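Nidogen (Mus musculus, PDB 1NPE) is a basement-membrane glycoprotein, also called entactin, whose YWTD beta-propeller domain probably binds laminin and so helps link matrix networks. Local coordinates at residues 14-19 with 24-29; 221-226 with 230-235. All coordinates share one frame; numbering follows the deposited sequence.

Interaction 1 of 2, residues 14-19 with 24-29; sequences RLPLER and KTEAKA
Glu26 reaches Pro16 because its CG stands anti to its own carbonyl carbon (chi1 -60°) and the chain runs out straight beyond it. The two side chains meet at a slant: CB of Glu26 approaches CG and CD of the proline ring, and Glu26 OE1 comes within 3.5 Å of Pro16 CG. The same OE1 accepts a hydrogen bond of 2.8 Å from a water oxygen. That water also donates to Glu18 OE1, so one molecule joins two carboxylates and probably eases the repulsion between them. Leu15 and Ala27 add a small apolar contact, CB to CB at 3.8 Å. The backbone evidence is a single antiparallel hydrogen-bonded pair: Arg14 N reaches Lys28 O at 3.0 Å, while Lys28 N returns a bond of 2.9 Å to Arg14 O. At the margin, a salt bridge from Lys24 NZ to Asp243 ties this end of the hairpin to strand 240-245 of the adjacent blade. The backbone pair and the side-chain contacts around it join strands 11-17 and 28-33 into a beta hairpin, the outer half of a four-strand propeller blade whose other edge is the C-terminal strand 256-259, the "Velcro" closure of a beta-propeller.

Interaction 2 of 2, residues 221-226 with 230-235; sequences LYYTDW and SVIAMD
Tyr223 and Ile232, a hydrogen-bonded pair of this antiparallel hairpin, form its most closely fitted part. With chi1 at 72° the tyrosine CG is flanked by both its backbone N and its carbonyl carbon, and the ring leans over the neighbouring strand and lays one face on the isoleucine. Ile232 CB lies 3.9 Å from the centroid of the Tyr223 ring and 21° off its normal, a CH-pi contact displaced toward the rim. Farther out the two side chains run alongside each other, and Ile232 CD1 meets Tyr223 OH at 3.3 Å. Met234 comes from another direction: its CG lies in the ring plane, 3.7 Å from Tyr223 CE2, and its bent chain brings CE up to the hydroxyl. Asp225 OD2, held by Tyr210 N, lies in the same plane by the CE1 edge. Paired backbone bonds back this packing at Tyr223-Ile232 and Leu221-Met234, where Leu221 N to Met234 O measures 2.6 Å. On the other face of the sheet, Tyr222 CE2 touches Ala233 CB at 3.5 Å.

Toward the turn the fit slackens, although the residues there are still buried: Thr224 CG2 and Val231 CG2 are 4.5 Å apart. A longer bond, 3.1 Å, runs from Asp225 N to Ser230 O. Asp225 OD1 and Ser230 OG find partners in the turn, at Thr228 N and Thr228 OG1.

No helix flanks the hairpin. Strand 211-217 lies beside 220-225, and strand 240-245 beside 230-235, completing the blade, while Tyr222, Thr224 and Val231 pack on strand 256-259 of the next one. Just past the strand, Trp226 meets the rings of Tyr210 and Phe212 and packs on the backbone of another protein chain.

How the interactions relate
Interaction 1 is a surface contact and interaction 2 a buried one, with 349 and 515 Å² buried between their segments. Each holds a beta hairpin, but in a different blade and place: 14-19 with 24-29 pairs a blade's outermost strand with its neighbour, whereas 221-226 with 230-235 pairs the two middle strands of another blade. The chemistry follows. The first has one hydrogen-bonded backbone pair, a bridging water and charged side chains; the second relies on repeated backbone pairing and on aromatic and aliphatic packing. The blades are adjacent, the contact centres lie about 14 Å apart, and Leu17 CD2 packs 3.5 Å from Tyr222 OH.

Interaction 1 of 2, residues 14-19 with 24-29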
loop_
_atom_site.group_PDB
_atom_site.type_symbol
_atom_site.label_atom_id
_atom_site.label_comp_id
_atom_site.label_asym_id
_atom_site.label_seq_id
_atom_site.Cartn_x
_atom_site.Cartn_y
_atom_site.Cartn_z
ATOM N N ARG A 14 5.652 -7.999 -17.789
ATOM C CA ARG A 14 5.256 -9.374 -18.062
ATOM C C ARG A 14 6.443 -10.251 -18.464
ATOM O O ARG A 14 7.293 -9.836 -19.262
ATOM C CB ARG A 14 4.235 -9.372 -19.198
ATOM C CG ARG A 14 3.871 -10.729 -19.745
ATOM C CD ARG A 14 2.996 -10.602 -20.983
ATOM N NE ARG A 14 2.487 -11.909 -21.383
ATOM C CZ ARG A 14 1.429 -12.102 -22.162
ATOM N NH1 ARG A 14 0.751 -11.069 -22.645
ATOM N NH2 ARG A 14 1.036 -13.338 -22.441
ATOM N N LEU A 15 6.517 -11.449 -17.887
ATOM C CA LEU A 15 7.571 -12.399 -18.237
ATOM C C LEU A 15 7.072 -13.825 -18.084
ATOM O O LEU A 15 6.415 -14.170 -17.101
ATOM C CB LEU A 15 8.860 -12.184 -17.436
ATOM C CG LEU A 15 8.928 -12.491 -15.946
ATOM C CD1 LEU A 15 10.340 -12.915 -15.584
ATOM C CD2 LEU A 15 8.506 -11.270 -15.160
ATOM N N PRO A 16 7.383 -14.675 -19.068
ATOM C CA PRO A 16 6.999 -16.085 -19.124
ATOM C C PRO A 16 7.551 -16.939 -17.998
ATOM O O PRO A 16 8.625 -16.668 -17.466
ATOM C CB PRO A 16 7.576 -16.540 -20.467
ATOM C CG PRO A 16 7.608 -15.282 -21.277
ATOM C CD PRO A 16 8.127 -14.295 -20.278
ATOM N N LEU A 17 6.784 -17.966 -17.646
ATOM C CA LEU A 17 7.154 -18.929 -16.619
ATOM C C LEU A 17 7.071 -20.312 -17.248
ATOM O O LEU A 17 5.979 -20.858 -17.396
ATOM C CB LEU A 17 6.178 -18.891 -15.440
ATOM C CG LEU A 17 6.531 -18.200 -14.123
ATOM C CD1 LEU A 17 5.512 -18.651 -13.076
ATOM C CD2 LEU A 17 7.934 -18.564 -13.658
ATOM N N GLU A 18 8.211 -20.858 -17.659
ATOM C CA GLU A 18 8.237 -22.193 -18.249
ATOM C C GLU A 18 8.797 -23.184 -17.225
ATOM O O GLU A 18 9.996 -23.200 -16.944
ATOM C CB GLU A 18 9.038 -22.204 -19.560
ATOM C CG GLU A 18 8.446 -21.278 -20.642
ATOM C CD GLU A 18 8.854 -21.654 -22.062
ATOM O OE1 GLU A 18 9.664 -20.920 -22.677
ATOM O OE2 GLU A 18 8.347 -22.681 -22.570
ATOM N N ARG A 19 7.895 -23.967 -16.635
ATOM C CA ARG A 19 8.234 -24.958 -15.613
ATOM C C ARG A 19 9.015 -24.394 -14.425
ATOM O O ARG A 19 10.207 -24.666 -14.259
ATOM C CB ARG A 19 8.957 -26.169 -16.221
ATOM C CG ARG A 19 8.013 -27.280 -16.685
ATOM C CD ARG A 19 7.083 -27.738 -15.548
ATOM N NE ARG A 19 5.678 -27.373 -15.775
ATOM C CZ ARG A 19 4.954 -26.578 -14.986
ATOM N NH1 ARG A 19 5.488 -26.036 -13.894
ATOM N NH2 ARG A 19 3.678 -26.343 -15.275
ATOM N N LYS A 24 13.719 -14.504 -17.964
ATOM C CA LYS A 24 14.160 -13.113 -17.810
ATOM C C LYS A 24 14.425 -12.337 -19.095
ATOM O O LYS A 24 14.158 -11.133 -19.169
ATOM C CB LYS A 24 15.427 -13.048 -16.961
ATOM C CG LYS A 24 15.382 -13.822 -15.672
ATOM C CD LYS A 24 16.738 -13.736 -15.018
ATOM C CE LYS A 24 16.999 -14.942 -14.168
ATOM N NZ LYS A 24 18.366 -14.913 -13.573
ATOM N N THR A 25 15.015 -13.009 -20.078
ATOM C CA THR A 25 15.345 -12.376 -21.351
ATOM C C THR A 25 14.118 -12.062 -22.196
ATOM O O THR A 25 14.189 -11.257 -23.131
ATOM C CB THR A 25 16.305 -13.254 -22.169
ATOM O OG1 THR A 25 15.704 -14.534 -22.402
ATOM C CG2 THR A 25 17.614 -13.435 -21.422
ATOM N N GLU A 26 12.994 -12.686 -21.844
ATOM C CA GLU A 26 11.738 -12.503 -22.562
ATOM C C GLU A 26 10.783 -11.508 -21.902
ATOM O O GLU A 26 9.643 -11.342 -22.344
ATOM C CB GLU A 26 11.053 -13.855 -22.746
ATOM C CG GLU A 26 11.899 -14.844 -23.541
ATOM C CD GLU A 26 11.209 -16.171 -23.777
ATOM O OE1 GLU A 26 9.968 -16.244 -23.634
ATOM O OE2 GLU A 26 11.911 -17.146 -24.123
ATOM N N ALA A 27 11.260 -10.842 -20.855
ATOM C CA ALA A 27 10.464 -9.857 -20.134
ATOM C C ALA A 27 10.171 -8.614 -20.982
ATOM O O ALA A 27 11.083 -7.885 -21.393
ATOM C CB ALA A 27 11.167 -9.456 -18.846
ATOM N N LYS A 28 8.890 -8.387 -21.241
ATOM C CA LYS A 28 8.451 -7.240 -22.024
ATOM C C LYS A 28 7.280 -6.587 -21.296
ATOM O O LYS A 28 6.607 -7.225 -20.478
ATOM C CB LYS A 28 8.024 -7.678 -23.434
ATOM C CG LYS A 28 6.782 -8.575 -23.466
ATOM C CD LYS A 28 6.537 -9.186 -24.849
ATOM C CE LYS A 28 5.282 -10.068 -24.838
ATOM N NZ LYS A 28 5.094 -10.842 -26.108
ATOM N N ALA A 29 7.045 -5.312 -21.591
ATOM C CA ALA A 29 5.955 -4.577 -20.967
ATOM C C ALA A 29 4.598 -5.110 -21.397
ATOM O O ALA A 29 4.366 -5.389 -22.576
ATOM C CB ALA A 29 6.061 -3.100 -21.297
HETATM O O HOH W 1 9.014 -18.763 -24.215
#

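Interaction 2 of 2, residues 221-226 with 230-235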
loop_
_atom_site.group_PDB
_atom_site.type_symbol
_atom_site.label_atom_id
_atom_site.label_comp_id
_atom_site.label_asym_id
_atom_site.label_seq_id
_atom_site.Cartn_x
_atom_site.Cartn_y
_atom_site.Cartn_z
ATOM N N LEU A 221 7.677 -19.435 -4.363
ATOM C CA LEU A 221 7.127 -18.135 -3.999
ATOM C C LEU A 221 7.848 -17.089 -4.829
ATOM O O LEU A 221 9.047 -17.196 -5.065
ATOM C CB LEU A 221 7.356 -17.814 -2.515
ATOM C CG LEU A 221 6.560 -18.562 -1.450
ATOM C CD1 LEU A 221 6.895 -17.964 -0.087
ATOM C CD2 LEU A 221 5.065 -18.469 -1.726
ATOM N N TYR A 222 7.111 -16.089 -5.292
ATOM C CA TYR A 222 7.712 -15.015 -6.069
ATOM C C TYR A 222 7.339 -13.711 -5.386
ATOM O O TYR A 222 6.153 -13.388 -5.266
ATOM C CB TYR A 222 7.191 -15.015 -7.509
ATOM C CG TYR A 222 7.518 -16.270 -8.280
ATOM C CD1 TYR A 222 6.651 -17.360 -8.268
ATOM C CD2 TYR A 222 8.702 -16.373 -9.011
ATOM C CE1 TYR A 222 6.952 -18.525 -8.964
ATOM C CE2 TYR A 222 9.015 -17.538 -9.710
ATOM C CZ TYR A 222 8.135 -18.607 -9.680
ATOM O OH TYR A 222 8.437 -19.761 -10.358
ATOM N N TYR A 223 8.344 -12.985 -4.904
ATOM C CA TYR A 223 8.085 -11.718 -4.244
ATOM C C TYR A 223 8.869 -10.540 -4.820
ATOM O O TYR A 223 9.928 -10.716 -5.427
ATOM C CB TYR A 223 8.307 -11.831 -2.727
ATOM C CG TYR A 223 9.741 -11.949 -2.262
ATOM C CD1 TYR A 223 10.486 -10.811 -1.940
ATOM C CD2 TYR A 223 10.336 -13.197 -2.076
ATOM C CE1 TYR A 223 11.786 -10.915 -1.436
ATOM C CE2 TYR A 223 11.633 -13.315 -1.576
ATOM C CZ TYR A 223 12.348 -12.168 -1.256
ATOM O OH TYR A 223 13.615 -12.279 -0.736
ATOM N N THR A 224 8.317 -9.342 -4.644
ATOM C CA THR A 224 8.962 -8.120 -5.108
ATOM C C THR A 224 9.677 -7.511 -3.915
ATOM O O THR A 224 9.134 -7.485 -2.805
ATOM C CB THR A 224 7.946 -7.117 -5.675
ATOM O OG1 THR A 224 6.980 -6.785 -4.668
ATOM C CG2 THR A 224 7.246 -7.710 -6.902
ATOM N N ASP A 225 10.891 -7.021 -4.145
ATOM C CA ASP A 225 11.697 -6.450 -3.077
ATOM C C ASP A 225 12.112 -5.017 -3.383
ATOM O O ASP A 225 12.613 -4.717 -4.466
ATOM C CB ASP A 225 12.924 -7.340 -2.838
ATOM C CG ASP A 225 13.684 -6.979 -1.571
ATOM O OD1 ASP A 225 14.407 -5.973 -1.577
ATOM O OD2 ASP A 225 13.588 -7.719 -0.572
ATOM N N TRP A 226 11.888 -4.141 -2.409
ATOM C CA TRP A 226 12.212 -2.715 -2.513
ATOM C C TRP A 226 13.702 -2.389 -2.323
ATOM O O TRP A 226 14.197 -1.371 -2.815
ATOM C CB TRP A 226 11.402 -1.935 -1.475
ATOM C CG TRP A 226 9.971 -1.687 -1.851
ATOM C CD1 TRP A 226 9.311 -2.142 -2.961
ATOM C CD2 TRP A 226 9.034 -0.884 -1.129
ATOM N NE1 TRP A 226 8.024 -1.668 -2.972
ATOM C CE2 TRP A 226 7.828 -0.893 -1.860
ATOM C CE3 TRP A 226 9.096 -0.159 0.069
ATOM C CZ2 TRP A 226 6.693 -0.204 -1.433
ATOM C CZ3 TRP A 226 7.969 0.523 0.492
ATOM C CH2 TRP A 226 6.781 0.494 -0.258
ATOM N N SER A 230 14.190 -6.188 -7.270
ATOM C CA SER A 230 14.084 -7.383 -8.086
ATOM C C SER A 230 12.946 -8.302 -7.672
ATOM O O SER A 230 12.346 -8.139 -6.607
ATOM C CB SER A 230 15.395 -8.165 -8.035
ATOM O OG SER A 230 15.533 -8.851 -6.800
ATOM N N VAL A 231 12.622 -9.233 -8.563
ATOM C CA VAL A 231 11.599 -10.232 -8.302
ATOM C C VAL A 231 12.395 -11.462 -7.864
ATOM O O VAL A 231 13.263 -11.943 -8.595
ATOM C CB VAL A 231 10.771 -10.565 -9.559
ATOM C CG1 VAL A 231 9.803 -11.700 -9.259
ATOM C CG2 VAL A 231 10.019 -9.325 -10.042
ATOM N N ILE A 232 12.114 -11.954 -6.666
ATOM C CA ILE A 232 12.840 -13.093 -6.135
ATOM C C ILE A 232 11.979 -14.345 -6.032
ATOM O O ILE A 232 10.871 -14.300 -5.508
ATOM C CB ILE A 232 13.449 -12.757 -4.747
ATOM C CG1 ILE A 232 14.327 -11.504 -4.841
ATOM C CG2 ILE A 232 14.265 -13.928 -4.228
ATOM C CD1 ILE A 232 14.892 -11.034 -3.521
ATOM N N ALA A 233 12.495 -15.451 -6.562
ATOM C CA ALA A 233 11.809 -16.741 -6.522
ATOM C C ALA A 233 12.406 -17.587 -5.396
ATOM O O ALA A 233 13.617 -17.817 -5.354
ATOM C CB ALA A 233 11.957 -17.460 -7.861
ATOM N N MET A 234 11.557 -18.042 -4.480
ATOM C CA MET A 234 12.008 -18.851 -3.351
ATOM C C MET A 234 11.230 -20.159 -3.261
ATOM O O MET A 234 10.031 -20.196 -3.535
ATOM C CB MET A 234 11.846 -18.070 -2.037
ATOM C CG MET A 234 12.707 -16.811 -1.916
ATOM S SD MET A 234 14.459 -17.122 -1.543
ATOM C CE MET A 234 14.922 -15.570 -0.665
ATOM N N ASP A 235 11.927 -21.233 -2.897
ATOM C CA ASP A 235 11.308 -22.552 -2.746
ATOM C C ASP A 235 10.975 -22.743 -1.266
ATOM O O ASP A 235 11.844 -22.599 -0.402
ATOM C CB ASP A 235 12.268 -23.647 -3.223
ATOM C CG ASP A 235 11.620 -25.031 -3.289
ATOM O OD1 ASP A 235 10.645 -25.312 -2.553
ATOM O OD2 ASP A 235 12.112 -25.859 -4.087
#